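Local coordinates for protein sortase B (Listeria monocytogenes serovar 1/2a, PDB 5JCV) that cleaves the C-terminal sorting signal of surface proteins and joins them covalently to the cell wall through a thioester-linked enzyme intermediate, at residues A[65-70]-A[160-165]; A[25-30]-A[51-56]. All coordinates share one frame; numbering follows the deposited sequence.

Contact 1: A[65-70]-A[160-165]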
loop_
_atom_site.group_PDB
_atom_site.type_symbol
_atom_site.label_atom_id
_atom_site.label_comp_id
_atom_site.label_asym_id
_atom_site.label_seq_id
_atom_site.Cartn_x
_atom_site.Cartn_y
_atom_site.Cartn_z
ATOM N N ASP A 65 -5.950 -6.405 -14.382
ATOM C CA ASP A 65 -5.556 -7.848 -14.347
ATOM C C ASP A 65 -6.798 -8.679 -14.228
ATOM O O ASP A 65 -7.564 -8.527 -13.238
ATOM C CB ASP A 65 -4.665 -8.141 -13.160
ATOM C CG ASP A 65 -3.294 -7.564 -13.317
ATOM O OD1 ASP A 65 -2.977 -7.187 -14.444
ATOM O OD2 ASP A 65 -2.558 -7.427 -12.311
ATOM N N LYS A 66 -7.041 -9.521 -15.231
ATOM C CA LYS A 66 -8.231 -10.355 -15.205
ATOM C C LYS A 66 -8.051 -11.449 -14.147
ATOM O O LYS A 66 -9.013 -11.822 -13.511
ATOM C CB LYS A 66 -8.580 -10.942 -16.592
ATOM C CG LYS A 66 -9.288 -9.973 -17.593
ATOM C CD LYS A 66 -10.751 -9.596 -17.194
ATOM C CE LYS A 66 -11.597 -9.170 -18.415
ATOM N NZ LYS A 66 -13.035 -8.906 -18.114
ATOM N N ASN A 67 -6.814 -11.906 -13.924
ATOM C CA ASN A 67 -6.520 -13.050 -13.038
ATOM C C ASN A 67 -5.258 -12.795 -12.234
ATOM O O ASN A 67 -4.153 -12.856 -12.752
ATOM C CB ASN A 67 -6.399 -14.352 -13.839
ATOM C CG ASN A 67 -6.084 -15.610 -12.961
ATOM O OD1 ASN A 67 -5.480 -16.607 -13.436
ATOM N ND2 ASN A 67 -6.467 -15.570 -11.710
ATOM N N THR A 68 -5.459 -12.500 -10.966
ATOM C CA THR A 68 -4.412 -12.231 -10.027
ATOM C C THR A 68 -4.160 -13.533 -9.234
ATOM O O THR A 68 -5.107 -14.118 -8.644
ATOM C CB THR A 68 -4.907 -11.138 -9.052
ATOM O OG1 THR A 68 -5.301 -9.949 -9.782
ATOM C CG2 THR A 68 -3.864 -10.795 -8.034
ATOM N N ILE A 69 -2.901 -13.974 -9.189
ATOM C CA ILE A 69 -2.550 -15.258 -8.575
ATOM C C ILE A 69 -1.680 -15.062 -7.346
ATOM O O ILE A 69 -0.676 -14.323 -7.364
ATOM C CB ILE A 69 -1.835 -16.182 -9.581
ATOM C CG1 ILE A 69 -2.710 -16.419 -10.826
ATOM C CG2 ILE A 69 -1.488 -17.543 -8.976
ATOM C CD1 ILE A 69 -1.886 -16.709 -12.055
ATOM N N ILE A 70 -2.084 -15.747 -6.283
ATOM C CA ILE A 70 -1.403 -15.730 -5.017
ATOM C C ILE A 70 -0.961 -17.179 -4.707
ATOM O O ILE A 70 -1.774 -18.118 -4.713
ATOM C CB ILE A 70 -2.352 -15.249 -3.877
ATOM C CG1 ILE A 70 -3.094 -13.952 -4.224
ATOM C CG2 ILE A 70 -1.553 -15.017 -2.605
ATOM C CD1 ILE A 70 -2.166 -12.780 -4.572
ATOM N N ILE A 160 -10.985 -11.976 -11.542
ATOM C CA ILE A 160 -10.834 -13.034 -10.527
ATOM C C ILE A 160 -9.518 -13.056 -9.780
ATOM O O ILE A 160 -8.559 -12.368 -10.114
ATOM C CB ILE A 160 -11.041 -14.435 -11.112
ATOM C CG1 ILE A 160 -9.854 -14.851 -11.966
ATOM C CG2 ILE A 160 -12.332 -14.507 -11.914
ATOM C CD1 ILE A 160 -10.073 -16.185 -12.649
ATOM N N ILE A 161 -9.514 -13.843 -8.718
ATOM C CA ILE A 161 -8.320 -14.077 -7.942
ATOM C C ILE A 161 -8.182 -15.589 -7.763
ATOM O O ILE A 161 -9.178 -16.291 -7.580
ATOM C CB ILE A 161 -8.311 -13.287 -6.632
ATOM C CG1 ILE A 161 -7.236 -13.800 -5.673
ATOM C CG2 ILE A 161 -9.652 -13.337 -5.976
ATOM C CD1 ILE A 161 -6.818 -12.805 -4.623
ATOM N N THR A 162 -6.934 -16.070 -7.894
ATOM C CA THR A 162 -6.610 -17.487 -7.847
ATOM C C THR A 162 -5.666 -17.681 -6.686
ATOM O O THR A 162 -4.616 -17.000 -6.592
ATOM C CB THR A 162 -5.894 -17.953 -9.143
ATOM O OG1 THR A 162 -6.703 -17.655 -10.281
ATOM C CG2 THR A 162 -5.641 -19.433 -9.135
ATOM N N LEU A 163 -6.042 -18.589 -5.793
ATOM C CA LEU A 163 -5.145 -19.027 -4.771
ATOM C C LEU A 163 -4.587 -20.397 -5.181
ATOM O O LEU A 163 -5.336 -21.294 -5.541
ATOM C CB LEU A 163 -5.889 -19.095 -3.451
ATOM C CG LEU A 163 -6.583 -17.838 -2.971
ATOM C CD1 LEU A 163 -7.137 -18.111 -1.610
ATOM C CD2 LEU A 163 -5.717 -16.596 -2.870
ATOM N N SER A 164 -3.272 -20.557 -5.123
ATOM C CA SER A 164 -2.632 -21.822 -5.537
ATOM C C SER A 164 -1.441 -22.185 -4.695
ATOM O O SER A 164 -0.615 -21.315 -4.352
ATOM C CB SER A 164 -2.141 -21.680 -6.956
ATOM O OG SER A 164 -1.493 -22.846 -7.451
ATOM N N THR A 165 -1.318 -23.468 -4.380
ATOM C CA THR A 165 -0.125 -23.954 -3.726
ATOM C C THR A 165 0.951 -23.999 -4.805
ATOM O O THR A 165 0.643 -23.952 -5.984
ATOM C CB THR A 165 -0.312 -25.339 -3.046
ATOM O OG1 THR A 165 -0.683 -26.330 -4.004
ATOM C CG2 THR A 165 -1.417 -25.283 -1.960
HETATM O O HOH W 1 -7.674 -9.938 -10.972
#
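Thr68, Ile69 and Ile70 lie alongside Ile161, Thr162 and Leu163 as neighbouring parallel strands in the core of the sortase barrel. Even-numbered residues on both sides carry the ladder: Lys66 O accepts from Ile160 N, Thr68 O from Thr162 N, and Ile70 O from Ser164 N, while Thr68 N and Ile70 N donate to Ile160 O and Thr162 O. Ile161 and Leu163 bond instead through their backbones to strand 176-182, so strand 160-165 is held along both edges. The second bond is the longest of the five: Thr68 N lies 3.2 Å from Ile160 O and is tilted 30° from the carbonyl plane. That same oxygen takes a second bond from a water, which also donates to Asp65 O at 2.7 Å and is hydrogen-bonded to Thr68 OG1.

Ile70 illustrates how one side chain serves two neighbouring strands. Its CB lies 3.8 Å from Leu163 CD2, the two side chains running side by side. With CG1 beside the backbone N (chi1 -49°), that atom comes 3.9 Å from Ile161 CD1, approaching it at a slant. CG2 packs instead on Ile53, and the tip, CD1, rests on Lys55, both of strand 53-55. On the reverse face, Ile69 CG1 is 3.9 Å from Thr162 CB, and Thr162 OG1 is hydrogen-bonded to Gln180.

Thr162 to Thr165 read as the start of the TLxTC signature of sortases, whose cysteine is the nucleophile in this family. Backbone bonds from both neighbouring strands, with branched side chains packed on both faces, thus hold the chain that leads to that cysteine, probably the one that forms the thioester, while one water bonds to Asp65 O and gives Ile160 O a second donor.

Contact 2: A[25-30]-A[51-56]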
loop_
_atom_site.group_PDB
_atom_site.type_symbol
_atom_site.label_atom_id
_atom_site.label_comp_id
_atom_site.label_asym_id
_atom_site.label_seq_id
_atom_site.Cartn_x
_atom_site.Cartn_y
_atom_site.Cartn_z
ATOM N N ILE A 25 -4.876 -19.449 7.349
ATOM C CA ILE A 25 -4.508 -18.505 6.278
ATOM C C ILE A 25 -4.963 -17.099 6.685
ATOM O O ILE A 25 -6.153 -16.747 6.592
ATOM C CB ILE A 25 -5.128 -18.862 4.922
ATOM C CG1 ILE A 25 -4.581 -20.203 4.475
ATOM C CG2 ILE A 25 -4.759 -17.777 3.887
ATOM C CD1 ILE A 25 -5.347 -20.833 3.338
ATOM N N ASP A 26 -4.015 -16.356 7.234
ATOM C CA ASP A 26 -4.239 -15.017 7.752
ATOM C C ASP A 26 -2.856 -14.405 7.682
ATOM O O ASP A 26 -2.124 -14.416 8.657
ATOM C CB ASP A 26 -4.744 -15.083 9.188
ATOM C CG ASP A 26 -5.165 -13.691 9.739
ATOM O OD1 ASP A 26 -5.004 -12.637 9.051
ATOM O OD2 ASP A 26 -5.685 -13.675 10.861
ATOM N N TYR A 27 -2.448 -13.988 6.482
ATOM C CA TYR A 27 -1.066 -13.744 6.231
ATOM C C TYR A 27 -0.873 -12.485 5.383
ATOM O O TYR A 27 -1.776 -12.095 4.616
ATOM C CB TYR A 27 -0.439 -14.924 5.476
ATOM C CG TYR A 27 -0.293 -16.248 6.228
ATOM C CD1 TYR A 27 0.494 -16.344 7.367
ATOM C CD2 TYR A 27 -0.871 -17.431 5.727
ATOM C CE1 TYR A 27 0.662 -17.558 8.028
ATOM C CE2 TYR A 27 -0.709 -18.640 6.381
ATOM C CZ TYR A 27 0.067 -18.709 7.528
ATOM O OH TYR A 27 0.222 -19.914 8.200
ATOM N N PRO A 28 0.305 -11.851 5.524
ATOM C CA PRO A 28 0.706 -10.818 4.617
ATOM C C PRO A 28 0.996 -11.428 3.259
ATOM O O PRO A 28 1.442 -12.591 3.166
ATOM C CB PRO A 28 1.974 -10.266 5.261
ATOM C CG PRO A 28 2.552 -11.461 5.952
ATOM C CD PRO A 28 1.327 -12.074 6.561
ATOM N N ILE A 29 0.645 -10.677 2.222
ATOM C CA ILE A 29 0.985 -11.028 0.853
ATOM C C ILE A 29 2.199 -10.250 0.439
ATOM O O ILE A 29 2.169 -9.008 0.408
ATOM C CB ILE A 29 -0.145 -10.694 -0.133
ATOM C CG1 ILE A 29 -1.442 -11.360 0.348
ATOM C CG2 ILE A 29 0.253 -11.117 -1.545
ATOM C CD1 ILE A 29 -2.583 -11.307 -0.629
ATOM N N LEU A 30 3.250 -10.972 0.084
ATOM C CA LEU A 30 4.486 -10.358 -0.358
ATOM C C LEU A 30 4.593 -10.408 -1.871
ATOM O O LEU A 30 3.713 -10.943 -2.503
ATOM C CB LEU A 30 5.688 -10.974 0.385
ATOM C CG LEU A 30 5.653 -10.320 1.793
ATOM C CD1 LEU A 30 4.866 -11.145 2.823
ATOM C CD2 LEU A 30 7.033 -9.959 2.319
ATOM N N GLY A 51 8.758 -20.016 3.492
ATOM C CA GLY A 51 8.634 -18.880 2.595
ATOM C C GLY A 51 7.577 -17.940 3.103
ATOM O O GLY A 51 7.401 -17.800 4.293
ATOM N N SER A 52 6.898 -17.302 2.169
ATOM C CA SER A 52 5.822 -16.389 2.400
ATOM C C SER A 52 4.718 -16.671 1.423
ATOM O O SER A 52 4.935 -17.334 0.424
ATOM C CB SER A 52 6.296 -14.958 2.116
ATOM O OG SER A 52 7.265 -14.601 3.073
ATOM N N ILE A 53 3.544 -16.122 1.711
ATOM C CA ILE A 53 2.477 -15.965 0.718
ATOM C C ILE A 53 2.828 -14.829 -0.230
ATOM O O ILE A 53 3.209 -13.737 0.224
ATOM C CB ILE A 53 1.114 -15.653 1.382
ATOM C CG1 ILE A 53 0.751 -16.674 2.476
ATOM C CG2 ILE A 53 0.030 -15.568 0.326
ATOM C CD1 ILE A 53 0.805 -18.148 2.049
ATOM N N PHE A 54 2.722 -15.057 -1.543
ATOM C CA PHE A 54 3.148 -14.014 -2.459
ATOM C C PHE A 54 2.355 -13.939 -3.744
ATOM O O PHE A 54 1.861 -14.935 -4.246
ATOM C CB PHE A 54 4.672 -14.139 -2.794
ATOM C CG PHE A 54 5.047 -15.373 -3.589
ATOM C CD1 PHE A 54 5.096 -15.340 -4.968
ATOM C CD2 PHE A 54 5.333 -16.574 -2.947
ATOM C CE1 PHE A 54 5.461 -16.470 -5.703
ATOM C CE2 PHE A 54 5.685 -17.701 -3.662
ATOM C CZ PHE A 54 5.769 -17.650 -5.051
ATOM N N LYS A 55 2.298 -12.734 -4.286
ATOM C CA LYS A 55 1.544 -12.449 -5.462
ATOM C C LYS A 55 2.454 -12.651 -6.645
ATOM O O LYS A 55 3.649 -12.278 -6.608
ATOM C CB LYS A 55 1.014 -11.003 -5.412
ATOM C CG LYS A 55 0.063 -10.662 -6.566
ATOM C CD LYS A 55 -0.181 -9.166 -6.759
ATOM C CE LYS A 55 -1.243 -8.609 -5.847
ATOM N NZ LYS A 55 -1.596 -7.142 -6.062
ATOM N N ASP A 56 1.884 -13.230 -7.694
ATOM C CA ASP A 56 2.592 -13.503 -8.927
ATOM C C ASP A 56 3.195 -12.216 -9.435
ATOM O O ASP A 56 2.512 -11.218 -9.506
ATOM C CB ASP A 56 1.624 -14.042 -9.993
ATOM C CG ASP A 56 2.338 -14.620 -11.194
ATOM O OD1 ASP A 56 2.955 -13.877 -11.981
ATOM O OD2 ASP A 56 2.284 -15.853 -11.366
HETATM O O HOH W 2 3.192 -14.501 4.087
#
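Leu30 is gripped through both ends of its peptide, its N donating to Ile53 O at 2.8 Å and its O accepting from Lys55 N at 2.9 Å, the pattern of a parallel pair centred on Phe54, with segment axes 38° apart. The two strands belong to a beta-alpha-beta unit of the sortase barrel, connected through helix 37-40. The Leu30 amide points almost straight at its acceptor (176° at the hydrogen), and the carbonyl also meets Phe54 CA in a short CH...O contact.

Side chains then tie the unevenly splayed strands together. Ile53 is the residue most covered by the other segment: its CG1 sits 3.7 Å from Tyr27 CB and about as near Tyr27 CD2, at an oblique approach to the ring, the two side chains crossing at roughly a right angle. CG1 of Ile53 stands beside its own backbone N (chi1 -53°), turned to the tyrosine. Tyr27 OH is hydrogen-bonded to Met80 N, which holds the far end of the ring. Further along, Ile29 CG2 touches Lys55 CB at 3.9 Å, so the aliphatic root of the lysine serves as an apolar surface. Leu30 CD1 reaches Ser52 CB at 4.1 Å, while the serine hydroxyl is hydrogen-bonded to His41 O. Phe54 CB lies against Leu30 O, but its ring leads away from 25-30, to Tyr38 and Leu39 of the connecting helix and to Tyr71. Strand 14-19 pairs along the other edge of strand 26-30, and Pro28 also packs on Leu7 of the second subunit.

One rung before Leu30 the strands have drawn apart, and a water replaces the direct bond: it donates to Pro28 O at 2.7 Å and accepts from Ile53 N at 2.9 Å.

How the contacts relate
From the N terminus, strand 26-30 runs first; the chain then passes through helix 37-40, and contact 2 closes this short loop when strand 53-55 arrives. After a loop, strand 67-72 lies antiparallel to strand 53-55 and opens contact 1, which closes only after a much longer excursion that includes strands 98-102 and 107-118 and helix 132-145. The two loops therefore follow one another, neither nesting nor crossing. Their centres are 12 Å apart within one sheet, where the strands run in the order 26-30, 53-55, 67-72, 160-165. The seam between them includes Ile69 O and Asp56 N, 2.8 Å apart in a probable hydrogen bond.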